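Local coordinates for protein aminotransferase (Paracoccus denitrificans, PDB 4GRX) that probably transfers amino groups between amine donors and keto acceptors, using pyridoxal phosphate, as a class III omega-aminotransferase, at residues 31-36 with 411-416; 38-43 with 415-420; 50-55 with 60-65; 376-381 with 452-457; 403-408 with 429-434. All blocks are in the same frame, centred on the assembly; numbering follows the deposited sequence.

Overall arrangement
From the N terminus, helix 34-40 is tied at once to helix 411-421, far along the chain: contact 1 joins its beginning to the start of that helix, and contact 2, one step later on both elements, joins its end to the next turn. Within the long loop these two close lies contact 3, the short hairpin 50-55/60-65. Contact 4 brings the turn after helix 357-375 against helix 443-463, and so crosses contacts 1 and 2. Contact 5, between the loop 403-408 and the turn into strand 432-435, falls within the span of contact 4 and also crosses contacts 1 and 2. I415, I433 and L457 meet where contacts 1, 2, 4 and 5 converge.

Contact 1. Residues 31-36 with 411-416; sequences FTDMPS and VSERIA. With DAV (delta-amino valeric acid), chain F.
D33 and E413 lay their carboxylates flat against each other, the two planes only 9° apart. This is the close part of the contact: D33 CB sits 3.3 Å from E413 OE1, and D33 OD1 is 3.7 Å from E413 CG. E413 gets there through a bend at chi2 (-45°) that folds the acid back over D33. Two acids this near (D33 OD1 to E413 OE2, 3.9 Å) would repel if both are charged, and each has compensation. E413 OE1 is salt-bridged to R427, while D33 is the N-cap of helix 34-40: its OD2 takes the S36 amide (S36 N to D33 OD2, 3.1 Å) on the anti lone pair, where the helix end would be expected to steady a negative charge. The other side is looser and wet. S36 OG stays 3.6 Å from E413 OE1, and a water fills in, donating to E413 OE1 at 2.7 Å and bonding only weakly to S36 OG, whose stronger partner is N417. At the start of the same segment, F31 turns one ring face to the bound delta-amino valeric acid, whose CB lies over the ring centre, and F97 of the second subunit meets F31 edge-to-face.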
# COMPACT_ATOMS: atom_id res chain seq x y z
N PHE A 31 -7.50 -0.33 14.32
CA PHE A 31 -7.19 0.76 15.26
C PHE A 31 -8.49 1.32 15.80
O PHE A 31 -8.73 2.52 15.74
CB PHE A 31 -6.42 1.88 14.57
CG PHE A 31 -4.96 1.58 14.35
CD1 PHE A 31 -4.10 1.40 15.43
CD2 PHE A 31 -4.43 1.54 13.06
CE1 PHE A 31 -2.75 1.15 15.21
CE2 PHE A 31 -3.08 1.30 12.84
CZ PHE A 31 -2.25 1.10 13.92
N THR A 32 -9.34 0.43 16.30
CA THR A 32 -10.63 0.81 16.79
C THR A 32 -10.80 0.15 18.16
O THR A 32 -10.64 -1.07 18.28
CB THR A 32 -11.74 0.39 15.79
OG1 THR A 32 -11.55 1.09 14.55
CG2 THR A 32 -13.13 0.70 16.33
N ASP A 33 -11.05 0.96 19.19
CA ASP A 33 -11.34 0.41 20.50
C ASP A 33 -12.68 -0.33 20.45
O ASP A 33 -13.74 0.27 20.23
CB ASP A 33 -11.35 1.49 21.59
CG ASP A 33 -11.49 0.89 22.99
OD1 ASP A 33 -10.44 0.53 23.59
OD2 ASP A 33 -12.63 0.79 23.50
N MET A 34 -12.62 -1.65 20.66
CA MET A 34 -13.79 -2.51 20.47
C MET A 34 -14.88 -2.37 21.56
O MET A 34 -16.06 -2.39 21.23
CB MET A 34 -13.36 -3.96 20.25
CG MET A 34 -12.55 -4.19 18.97
SD MET A 34 -13.41 -3.71 17.45
CE MET A 34 -14.81 -4.83 17.43
N PRO A 35 -14.49 -2.23 22.84
CA PRO A 35 -15.59 -1.95 23.81
C PRO A 35 -16.35 -0.61 23.61
O PRO A 35 -17.54 -0.54 23.97
CB PRO A 35 -14.88 -2.01 25.17
CG PRO A 35 -13.71 -2.91 24.92
CD PRO A 35 -13.23 -2.55 23.54
N SER A 36 -15.68 0.42 23.06
CA SER A 36 -16.32 1.69 22.70
C SER A 36 -17.28 1.53 21.53
O SER A 36 -18.39 2.07 21.55
CB SER A 36 -15.29 2.74 22.27
OG SER A 36 -14.77 3.46 23.36
N VAL A 411 -8.34 6.28 30.39
CA VAL A 411 -8.47 7.73 30.31
C VAL A 411 -8.52 8.25 28.87
O VAL A 411 -9.32 9.15 28.54
CB VAL A 411 -7.38 8.43 31.14
CG1 VAL A 411 -7.21 9.87 30.71
CG2 VAL A 411 -7.76 8.35 32.61
N SER A 412 -7.66 7.68 28.04
CA SER A 412 -7.65 7.90 26.60
C SER A 412 -9.03 7.76 25.96
O SER A 412 -9.48 8.68 25.27
CB SER A 412 -6.71 6.90 25.94
OG SER A 412 -6.61 7.18 24.56
N GLU A 413 -9.70 6.62 26.18
CA GLU A 413 -11.05 6.41 25.63
C GLU A 413 -12.07 7.41 26.18
O GLU A 413 -12.87 7.97 25.44
CB GLU A 413 -11.54 4.97 25.84
CG GLU A 413 -10.72 3.91 25.13
CD GLU A 413 -10.39 4.26 23.68
OE1 GLU A 413 -11.33 4.54 22.90
OE2 GLU A 413 -9.18 4.24 23.31
N ARG A 414 -12.03 7.64 27.49
CA ARG A 414 -12.97 8.54 28.11
C ARG A 414 -12.91 9.91 27.45
O ARG A 414 -13.95 10.54 27.21
CB ARG A 414 -12.70 8.66 29.60
CG ARG A 414 -13.22 7.49 30.42
CD ARG A 414 -12.83 7.69 31.87
NE ARG A 414 -12.92 6.44 32.60
CZ ARG A 414 -13.81 6.17 33.55
NH1 ARG A 414 -14.70 7.09 33.92
NH2 ARG A 414 -13.79 4.98 34.14
N ILE A 415 -11.69 10.36 27.15
CA ILE A 415 -11.50 11.66 26.53
C ILE A 415 -12.01 11.71 25.08
O ILE A 415 -12.78 12.62 24.71
CB ILE A 415 -10.05 12.15 26.67
CG1 ILE A 415 -9.71 12.34 28.16
CG2 ILE A 415 -9.87 13.47 25.93
CD1 ILE A 415 -8.27 12.71 28.44
N ALA A 416 -11.60 10.73 24.27
CA ALA A 416 -12.11 10.54 22.91
C ALA A 416 -13.64 10.51 22.90
O ALA A 416 -14.27 11.38 22.28
CB ALA A 416 -11.56 9.25 22.31
OXT DAV F . -1.14 4.33 16.88
O DAV F . -3.29 4.30 17.54
CB DAV F . -2.41 5.14 14.24
CG DAV F . -2.31 6.35 13.32
CD DAV F . -2.30 5.87 11.88
N DAV F . -1.53 6.78 11.02
C DAV F . -2.36 4.66 16.77
C1 DAV F . -2.73 5.67 15.65
O HOH W 1 -12.98 4.67 20.81

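Contact 2. Residues 38-43 with 415-420; sequences HQRGTV and IANTCT
R40 runs out straight through chi2 (169°) and then turns at chi3 (69°), which brings its guanidinium to helix 411-421, with one face over N417 CB and an edge toward T420. The backbone of that helix sets N417 CB in place, and chi1 (-63°) swings the amide so that its oxygen lies alongside the arginine chain. N417 CB lies over the guanidinium face but off towards its rim, 3.9 Å from R40 NH1. Further back, N417 OD1 comes within 3.4 Å of R40 CD and 3.5 Å of R40 NE. The amide and guanidinium planes are 21° apart, without being stacked one over the other. One turn on, T420 points its methyl, not its hydroxyl, at the arginine: T420 CG2 meets R40 NH2 at 3.6 Å, at the guanidinium edge and near its plane.

R40 is the last residue of helix 34-40, which stops at G41 with positive phi. The contact joins this C-terminal end to helix 411-421, and H38 and V43, on either side of R40 in sequence, both reach the second subunit, V43 through a parallel beta ladder. The polar ends look past each other for their strongest partners: N417 ND2 bonds to S36 OG, and R40 NH2 forms a salt bridge with D421. Across the contact itself, R40 makes van der Waals contact with N417 CB and the T420 methyl; the nearby N417 oxygens, OD1 and the backbone O, would probably be favourable to the positive charge, with D421 as the countercharge at NH2.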
# COMPACT_ATOMS: atom_id res chain seq x y z
N HIS A 38 -18.69 -1.27 20.43
CA HIS A 38 -19.81 -2.16 20.77
C HIS A 38 -20.87 -1.43 21.54
O HIS A 38 -22.05 -1.53 21.23
CB HIS A 38 -19.32 -3.37 21.54
CG HIS A 38 -18.63 -4.39 20.67
ND1 HIS A 38 -19.11 -4.76 19.46
CD2 HIS A 38 -17.47 -5.13 20.88
CE1 HIS A 38 -18.29 -5.68 18.91
NE2 HIS A 38 -17.29 -5.91 19.78
N GLN A 39 -20.42 -0.69 22.55
CA GLN A 39 -21.28 0.06 23.44
C GLN A 39 -21.92 1.28 22.74
O GLN A 39 -23.07 1.60 23.00
CB GLN A 39 -20.48 0.46 24.68
CG GLN A 39 -21.21 1.25 25.76
CD GLN A 39 -20.25 2.13 26.57
OE1 GLN A 39 -19.20 2.57 26.06
NE2 GLN A 39 -20.60 2.40 27.83
N ARG A 40 -21.18 1.94 21.85
CA ARG A 40 -21.64 3.21 21.25
C ARG A 40 -22.16 3.08 19.83
O ARG A 40 -22.97 3.88 19.38
CB ARG A 40 -20.51 4.25 21.25
CG ARG A 40 -20.06 4.71 22.63
CD ARG A 40 -18.78 5.53 22.55
NE ARG A 40 -18.98 6.84 21.90
CZ ARG A 40 -19.45 7.94 22.50
NH1 ARG A 40 -19.81 7.94 23.79
NH2 ARG A 40 -19.57 9.06 21.79
N GLY A 41 -21.69 2.07 19.11
CA GLY A 41 -21.98 1.97 17.69
C GLY A 41 -20.92 2.68 16.85
O GLY A 41 -20.28 3.63 17.31
N THR A 42 -20.74 2.20 15.64
CA THR A 42 -19.88 2.82 14.67
C THR A 42 -20.57 4.11 14.25
O THR A 42 -21.76 4.12 14.03
CB THR A 42 -19.73 1.92 13.45
OG1 THR A 42 -19.25 0.64 13.86
CG2 THR A 42 -18.77 2.53 12.45
N VAL A 43 -19.81 5.19 14.17
CA VAL A 43 -20.31 6.46 13.66
C VAL A 43 -20.07 6.44 12.15
O VAL A 43 -18.91 6.37 11.70
CB VAL A 43 -19.58 7.65 14.30
CG1 VAL A 43 -20.05 8.97 13.70
CG2 VAL A 43 -19.77 7.63 15.82
N ILE A 415 -11.69 10.36 27.15
CA ILE A 415 -11.50 11.66 26.53
C ILE A 415 -12.01 11.71 25.08
O ILE A 415 -12.78 12.62 24.71
CB ILE A 415 -10.05 12.15 26.67
CG1 ILE A 415 -9.71 12.34 28.16
CG2 ILE A 415 -9.87 13.47 25.93
CD1 ILE A 415 -8.27 12.71 28.44
N ALA A 416 -11.60 10.73 24.27
CA ALA A 416 -12.11 10.54 22.91
C ALA A 416 -13.64 10.51 22.90
O ALA A 416 -14.27 11.38 22.28
CB ALA A 416 -11.56 9.25 22.31
N ASN A 417 -14.22 9.54 23.62
CA ASN A 417 -15.67 9.41 23.78
C ASN A 417 -16.42 10.70 24.23
O ASN A 417 -17.38 11.14 23.59
CB ASN A 417 -16.00 8.20 24.68
CG ASN A 417 -15.54 6.88 24.07
OD1 ASN A 417 -15.59 6.69 22.86
ND2 ASN A 417 -15.08 5.96 24.92
N THR A 418 -15.97 11.31 25.32
CA THR A 418 -16.59 12.53 25.80
C THR A 418 -16.50 13.66 24.77
O THR A 418 -17.45 14.38 24.59
CB THR A 418 -15.99 12.98 27.14
OG1 THR A 418 -16.17 11.92 28.09
CG2 THR A 418 -16.69 14.22 27.66
N CYS A 419 -15.36 13.80 24.10
CA CYS A 419 -15.20 14.80 23.03
C CYS A 419 -16.20 14.59 21.90
O CYS A 419 -16.90 15.53 21.50
CB CYS A 419 -13.78 14.74 22.46
SG CYS A 419 -12.60 15.78 23.34
N THR A 420 -16.26 13.36 21.40
CA THR A 420 -17.25 12.99 20.41
C THR A 420 -18.66 13.38 20.86
O THR A 420 -19.42 13.93 20.08
CB THR A 420 -17.12 11.49 20.05
OG1 THR A 420 -15.86 11.29 19.40
CG2 THR A 420 -18.22 11.03 19.08

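Contact 3. Residues 50-55 with 60-65; sequences GPYIVD and RYLDAN
R60 and Y52 meet on the sheet face that also carries V54 and L62, and the arginine is worth following outward. Its CB and CG pass beside the backbone carbonyl of I53, and CG also touches V54 CG2 at 4.1 Å. The chain stays extended to NE, which rides over the Y52 ring. There the guanidinium lies tilted over the CB-side rim of the ring: CZ of R60 is 4.5 Å from the Y52 ring centroid, a cation-pi contact with the two planes 36° apart, and R60 NH2 is 3.6 Å from Y52 CD1. R60 NH1 sits near V54 CG2 and forms a salt bridge with E49. The opposite face of the Y52 ring takes a CH-pi contact from L62 CD1, so the tyrosine is sandwiched between R60 and L62, with its OH held by E448.

Strands 52-55 and 60-63 form an antiparallel beta hairpin, the middle of a small mixed sheet flanked by strands 43-49 and 424-425. I53 and Y61 are its hydrogen-bonded pair, with both I53 N to Y61 O and Y61 N to I53 O at 2.8 Å; D63 N to P51 O, 3.0 Å, carries the ladder on.

On the sheet face of I53 and Y61, I53 CG1 packs on Y61 CB at 4.0 Å. The Y61 hydroxyl donates to D55 OD2 (OH to OD2, 2.6 Å), approaching from above the carboxylate plane, 41° out of it. At the end of strand 60-63, D63 OD1 accepts from N65 N in an Asx turn, while D63 OD2 bonds to Y94 of the second subunit.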
# COMPACT_ATOMS: atom_id res chain seq x y z
N GLY A 50 -16.08 22.17 5.35
CA GLY A 50 -14.91 22.74 5.97
C GLY A 50 -14.30 21.67 6.85
O GLY A 50 -14.13 20.53 6.42
N PRO A 51 -13.99 22.03 8.11
CA PRO A 51 -13.40 21.09 9.07
C PRO A 51 -14.45 20.27 9.83
O PRO A 51 -14.13 19.67 10.86
CB PRO A 51 -12.63 22.01 10.01
CG PRO A 51 -13.39 23.30 9.98
CD PRO A 51 -14.11 23.39 8.66
N TYR A 52 -15.67 20.24 9.33
CA TYR A 52 -16.76 19.49 9.96
C TYR A 52 -17.11 18.23 9.19
O TYR A 52 -17.09 18.23 7.96
CB TYR A 52 -18.01 20.34 10.08
CG TYR A 52 -17.85 21.55 10.94
CD1 TYR A 52 -17.48 22.77 10.37
CD2 TYR A 52 -18.05 21.48 12.30
CE1 TYR A 52 -17.32 23.89 11.15
CE2 TYR A 52 -17.89 22.60 13.10
CZ TYR A 52 -17.53 23.80 12.51
OH TYR A 52 -17.38 24.90 13.30
N ILE A 53 -17.43 17.18 9.94
CA ILE A 53 -18.04 15.98 9.39
C ILE A 53 -19.46 15.85 9.96
O ILE A 53 -19.79 16.45 11.00
CB ILE A 53 -17.20 14.70 9.64
CG1 ILE A 53 -17.13 14.37 11.14
CG2 ILE A 53 -15.80 14.84 9.03
CD1 ILE A 53 -16.47 13.05 11.47
N VAL A 54 -20.30 15.10 9.24
CA VAL A 54 -21.72 14.94 9.56
C VAL A 54 -22.08 13.47 9.38
O VAL A 54 -21.82 12.91 8.31
CB VAL A 54 -22.60 15.78 8.59
CG1 VAL A 54 -24.08 15.56 8.84
CG2 VAL A 54 -22.25 17.25 8.70
N ASP A 55 -22.66 12.85 10.40
CA ASP A 55 -23.04 11.43 10.30
C ASP A 55 -24.45 11.18 9.75
O ASP A 55 -25.16 12.11 9.36
CB ASP A 55 -22.78 10.65 11.61
CG ASP A 55 -23.70 11.06 12.75
OD1 ASP A 55 -24.76 11.67 12.50
OD2 ASP A 55 -23.37 10.73 13.92
N ARG A 60 -23.35 16.45 13.83
CA ARG A 60 -22.25 17.17 13.20
C ARG A 60 -21.08 17.34 14.17
O ARG A 60 -21.28 17.62 15.34
CB ARG A 60 -22.79 18.51 12.69
CG ARG A 60 -21.81 19.50 12.10
CD ARG A 60 -22.48 20.88 12.03
NE ARG A 60 -21.66 21.84 11.30
CZ ARG A 60 -21.73 22.04 9.98
NH1 ARG A 60 -22.60 21.36 9.24
NH2 ARG A 60 -20.93 22.94 9.41
N TYR A 61 -19.86 17.15 13.67
CA TYR A 61 -18.64 17.18 14.50
C TYR A 61 -17.51 18.02 13.88
O TYR A 61 -17.27 17.97 12.67
CB TYR A 61 -18.10 15.77 14.76
CG TYR A 61 -19.12 14.68 15.06
CD1 TYR A 61 -19.88 14.09 14.04
CD2 TYR A 61 -19.28 14.18 16.36
CE1 TYR A 61 -20.78 13.08 14.31
CE2 TYR A 61 -20.19 13.16 16.64
CZ TYR A 61 -20.93 12.62 15.61
OH TYR A 61 -21.84 11.62 15.87
N LEU A 62 -16.79 18.76 14.73
CA LEU A 62 -15.56 19.42 14.32
C LEU A 62 -14.37 18.45 14.43
O LEU A 62 -13.91 18.16 15.53
CB LEU A 62 -15.34 20.67 15.17
CG LEU A 62 -14.05 21.47 15.00
CD1 LEU A 62 -13.90 21.96 13.57
CD2 LEU A 62 -14.06 22.63 15.98
N ASP A 63 -13.89 17.95 13.29
CA ASP A 63 -12.81 16.94 13.30
C ASP A 63 -11.45 17.61 13.45
O ASP A 63 -10.86 18.03 12.46
CB ASP A 63 -12.85 16.04 12.05
CG ASP A 63 -11.86 14.87 12.14
OD1 ASP A 63 -10.71 15.08 12.59
OD2 ASP A 63 -12.23 13.73 11.75
N ALA A 64 -10.98 17.70 14.69
CA ALA A 64 -9.71 18.36 15.00
C ALA A 64 -8.52 17.43 14.77
O ALA A 64 -7.41 17.71 15.22
CB ALA A 64 -9.71 18.86 16.43
N ASN A 65 -8.75 16.33 14.06
CA ASN A 65 -7.69 15.37 13.76
C ASN A 65 -7.45 15.31 12.26
O ASN A 65 -6.76 14.42 11.77
CB ASN A 65 -8.09 13.99 14.29
CG ASN A 65 -6.90 13.14 14.66
OD1 ASN A 65 -6.58 12.15 13.99
ND2 ASN A 65 -6.22 13.52 15.73

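Contact 4. Residues 376-381 with 452-457; sequences ADRPNI and KLEKAL
The type I beta turn R378-I381, which leads from helix 357-375 into strand 381-387, is pinned to helix 443-463 by its first residue, R378. The arginine leaves the backbone with CG between the backbone N and the carbonyl carbon (chi1 52°), and a bend at chi3 turns the guanidinium onto the helix surface. R378 NH2 forms a salt bridge with E454 OE2 at 2.7 Å. The oxygen comes in at the guanidinium edge, near its plane, but the carboxylate is twisted 69° against the guanidinium, so this is a single-oxygen contact and not a flat, two-pronged pairing. One face of the guanidinium rests on L457, whose CB is 3.8 Å from R378 NH1 and displaced towards the rim of the group.

The other terminal nitrogen, NH1, is salt-bridged to D458. E454, L457 and D458 fall on one side of the helix, so the arginine is held between two carboxylates with an aliphatic floor beneath it, and its positive charge is probably well stabilised there. R378 NE adds a weak bond back to the carbonyl of I375.

Deeper in, L457 turns from this polar edge into the core. Its side chain packs against I375 at the end of helix 357-375, I415 of helix 411-421 and I433 of strand 432-435, so the turn, the end of helix 357-375, helix 411-421 and strand 432-435 gather around L457 of helix 443-463.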
# COMPACT_ATOMS: atom_id res chain seq x y z
N ALA A 376 -3.15 23.61 29.87
CA ALA A 376 -2.19 22.81 30.62
C ALA A 376 -2.05 23.23 32.09
O ALA A 376 -1.31 22.60 32.85
CB ALA A 376 -0.84 22.86 29.94
N ASP A 377 -2.74 24.30 32.48
CA ASP A 377 -2.59 24.87 33.82
C ASP A 377 -3.02 23.94 34.96
O ASP A 377 -2.45 23.99 36.06
CB ASP A 377 -3.37 26.18 33.93
CG ASP A 377 -2.85 27.07 35.03
OD1 ASP A 377 -1.65 26.94 35.40
OD2 ASP A 377 -3.63 27.92 35.53
N ARG A 378 -4.02 23.10 34.70
CA ARG A 378 -4.61 22.22 35.70
C ARG A 378 -3.71 21.09 36.24
O ARG A 378 -2.65 20.80 35.66
CB ARG A 378 -5.90 21.64 35.14
CG ARG A 378 -5.73 21.01 33.78
CD ARG A 378 -7.06 20.54 33.28
NE ARG A 378 -7.65 21.53 32.39
CZ ARG A 378 -8.95 21.67 32.20
NH1 ARG A 378 -9.80 20.90 32.86
NH2 ARG A 378 -9.40 22.58 31.35
N PRO A 379 -4.12 20.47 37.38
CA PRO A 379 -3.40 19.35 38.04
C PRO A 379 -3.08 18.14 37.17
O PRO A 379 -2.04 17.53 37.35
CB PRO A 379 -4.37 18.93 39.16
CG PRO A 379 -5.17 20.14 39.46
CD PRO A 379 -5.25 20.95 38.20
N ASN A 380 -3.96 17.80 36.23
CA ASN A 380 -3.85 16.53 35.48
C ASN A 380 -3.31 16.59 34.05
O ASN A 380 -3.44 15.63 33.29
CB ASN A 380 -5.20 15.78 35.48
CG ASN A 380 -5.65 15.41 36.89
OD1 ASN A 380 -6.72 15.80 37.32
ND2 ASN A 380 -4.82 14.66 37.60
N ILE A 381 -2.71 17.72 33.69
CA ILE A 381 -1.94 17.83 32.47
C ILE A 381 -0.50 18.01 32.89
O ILE A 381 -0.18 18.92 33.66
CB ILE A 381 -2.37 19.04 31.61
CG1 ILE A 381 -3.83 18.90 31.13
CG2 ILE A 381 -1.40 19.26 30.45
CD1 ILE A 381 -4.21 17.53 30.59
N LYS A 452 -14.65 23.06 23.57
CA LYS A 452 -15.12 21.66 23.60
C LYS A 452 -14.14 20.72 24.34
O LYS A 452 -14.57 19.92 25.19
CB LYS A 452 -15.46 21.16 22.20
CG LYS A 452 -16.75 21.77 21.67
CD LYS A 452 -17.05 21.40 20.24
CE LYS A 452 -18.44 21.84 19.85
NZ LYS A 452 -18.83 21.25 18.55
N LEU A 453 -12.85 20.84 24.03
CA LEU A 453 -11.81 20.06 24.68
C LEU A 453 -11.79 20.25 26.19
O LEU A 453 -11.67 19.30 26.94
CB LEU A 453 -10.43 20.38 24.09
CG LEU A 453 -9.24 19.55 24.60
CD1 LEU A 453 -9.54 18.05 24.59
CD2 LEU A 453 -7.99 19.85 23.79
N GLU A 454 -11.93 21.50 26.63
CA GLU A 454 -11.87 21.85 28.04
C GLU A 454 -12.99 21.24 28.85
O GLU A 454 -12.76 20.75 29.96
CB GLU A 454 -11.94 23.36 28.21
CG GLU A 454 -10.76 24.11 27.64
CD GLU A 454 -10.27 25.14 28.63
OE1 GLU A 454 -10.11 26.33 28.25
OE2 GLU A 454 -10.06 24.74 29.80
N LYS A 455 -14.19 21.30 28.30
CA LYS A 455 -15.37 20.71 28.93
C LYS A 455 -15.16 19.21 29.11
O LYS A 455 -15.31 18.68 30.23
CB LYS A 455 -16.61 21.00 28.08
CG LYS A 455 -17.91 21.02 28.87
CD LYS A 455 -19.06 21.59 28.05
CE LYS A 455 -18.70 22.93 27.40
NZ LYS A 455 -19.91 23.69 26.98
N ALA A 456 -14.76 18.54 28.03
CA ALA A 456 -14.38 17.13 28.06
C ALA A 456 -13.37 16.84 29.17
O ALA A 456 -13.58 15.92 29.96
CB ALA A 456 -13.83 16.70 26.71
N LEU A 457 -12.30 17.64 29.25
CA LEU A 457 -11.31 17.44 30.30
C LEU A 457 -11.90 17.60 31.72
O LEU A 457 -11.60 16.80 32.61
CB LEU A 457 -10.07 18.33 30.10
CG LEU A 457 -9.23 18.15 28.83
CD1 LEU A 457 -8.15 19.20 28.74
CD2 LEU A 457 -8.63 16.75 28.71

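Contact 5. Residues 403-408 with 429-434; sequences TPFDAN and LGQSIV
The amide of Q431 is gripped along its edge by the backbone of F405, with P404 CB off one side of the amide plane and F405 CB off the other. P404 CB lies 3.7 Å from Q431 OE1. The F405 ring offers its edge, near the ring plane, with CD2 3.5 Å from Q431 OE1 and the ring tilted 30° from the amide.

Two bonds hold the amide. F405 N donates to Q431 OE1 at 3.0 Å, in the carbonyl plane and on a lone pair. Q431 NE2 donates a hydrogen bond to F405 O at 2.9 Å, with that oxygen in the amide plane although the donor is tilted 33° from the plane of F405's carbonyl. Together they hold the amide's rotation and support the modelled placing of O and N. The glutamine thus takes both backbone groups of one residue, much as a neighbouring strand would, while the F405 ring packs on V411, A395 and V464.

Q431, at the third position of the type II' beta turn L429-S432, reaches F405 through a side chain extended beyond CG (chi2 -170°). The turn is closed by S432 N to L429 O (3.1 Å), with G430 at the positive-phi position. Such a tight turn leads here from L429, in the delta-amino valeric acid pocket, into edge strand 432-435 of a three-stranded antiparallel sheet.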
# COMPACT_ATOMS: atom_id res chain seq x y z
N THR A 403 3.45 10.74 36.86
CA THR A 403 2.90 9.39 36.79
C THR A 403 1.59 9.37 36.01
O THR A 403 0.71 10.20 36.26
CB THR A 403 2.64 8.86 38.21
OG1 THR A 403 3.30 9.71 39.15
CG2 THR A 403 3.16 7.44 38.35
N PRO A 404 1.44 8.41 35.07
CA PRO A 404 0.25 8.35 34.22
C PRO A 404 -0.93 7.77 34.98
O PRO A 404 -0.76 7.27 36.08
CB PRO A 404 0.67 7.39 33.10
CG PRO A 404 1.69 6.50 33.71
CD PRO A 404 2.36 7.27 34.83
N PHE A 405 -2.13 7.85 34.40
CA PHE A 405 -3.30 7.21 34.98
C PHE A 405 -3.19 5.70 34.80
O PHE A 405 -2.51 5.23 33.88
CB PHE A 405 -4.59 7.71 34.32
CG PHE A 405 -4.99 9.12 34.72
CD1 PHE A 405 -5.56 9.38 35.97
CD2 PHE A 405 -4.83 10.19 33.83
CE1 PHE A 405 -5.93 10.67 36.34
CE2 PHE A 405 -5.20 11.48 34.20
CZ PHE A 405 -5.75 11.72 35.46
N ASP A 406 -3.83 4.93 35.67
CA ASP A 406 -3.91 3.48 35.52
C ASP A 406 -4.55 3.05 34.21
O ASP A 406 -5.54 3.63 33.78
CB ASP A 406 -4.72 2.87 36.67
CG ASP A 406 -3.86 2.43 37.83
OD1 ASP A 406 -2.61 2.40 37.71
OD2 ASP A 406 -4.46 2.10 38.88
N ALA A 407 -3.98 2.03 33.59
CA ALA A 407 -4.54 1.43 32.39
C ALA A 407 -6.04 1.14 32.52
O ALA A 407 -6.80 1.35 31.57
CB ALA A 407 -3.80 0.15 32.04
N ASN A 408 -6.47 0.68 33.69
CA ASN A 408 -7.86 0.26 33.85
C ASN A 408 -8.85 1.43 33.87
O ASN A 408 -10.05 1.25 33.71
CB ASN A 408 -8.04 -0.72 35.03
CG ASN A 408 -8.29 -0.02 36.36
OD1 ASN A 408 -7.47 0.77 36.84
ND2 ASN A 408 -9.41 -0.34 36.99
N LEU A 429 -3.77 9.47 21.67
CA LEU A 429 -2.93 8.33 21.41
C LEU A 429 -2.21 8.13 22.71
O LEU A 429 -1.41 8.96 23.10
CB LEU A 429 -1.95 8.62 20.27
CG LEU A 429 -2.57 9.31 19.02
CD1 LEU A 429 -1.52 9.89 18.10
CD2 LEU A 429 -3.50 8.40 18.23
N GLY A 430 -2.53 7.04 23.40
CA GLY A 430 -2.05 6.81 24.75
C GLY A 430 -2.68 7.86 25.63
O GLY A 430 -3.85 8.19 25.45
N GLN A 431 -1.90 8.42 26.54
CA GLN A 431 -2.40 9.53 27.36
C GLN A 431 -2.00 10.90 26.80
O GLN A 431 -1.98 11.91 27.52
CB GLN A 431 -2.04 9.33 28.84
CG GLN A 431 -2.66 8.05 29.40
CD GLN A 431 -2.54 7.89 30.90
OE1 GLN A 431 -2.42 8.87 31.64
NE2 GLN A 431 -2.59 6.65 31.37
N SER A 432 -1.70 10.93 25.50
CA SER A 432 -1.36 12.14 24.76
C SER A 432 -2.58 12.61 23.98
O SER A 432 -2.93 12.00 22.96
CB SER A 432 -0.21 11.87 23.78
OG SER A 432 0.98 11.49 24.45
N ILE A 433 -3.22 13.68 24.45
CA ILE A 433 -4.35 14.30 23.76
C ILE A 433 -3.84 15.13 22.58
O ILE A 433 -3.22 16.18 22.75
CB ILE A 433 -5.14 15.20 24.70
CG1 ILE A 433 -5.49 14.44 25.98
CG2 ILE A 433 -6.39 15.76 24.01
CD1 ILE A 433 -5.34 15.27 27.24
N VAL A 434 -4.12 14.65 21.37
CA VAL A 434 -3.55 15.20 20.15
C VAL A 434 -4.54 16.11 19.43
O VAL A 434 -5.73 15.83 19.36
CB VAL A 434 -3.07 14.08 19.22
CG1 VAL A 434 -2.65 14.61 17.87
CG2 VAL A 434 -1.93 13.32 19.86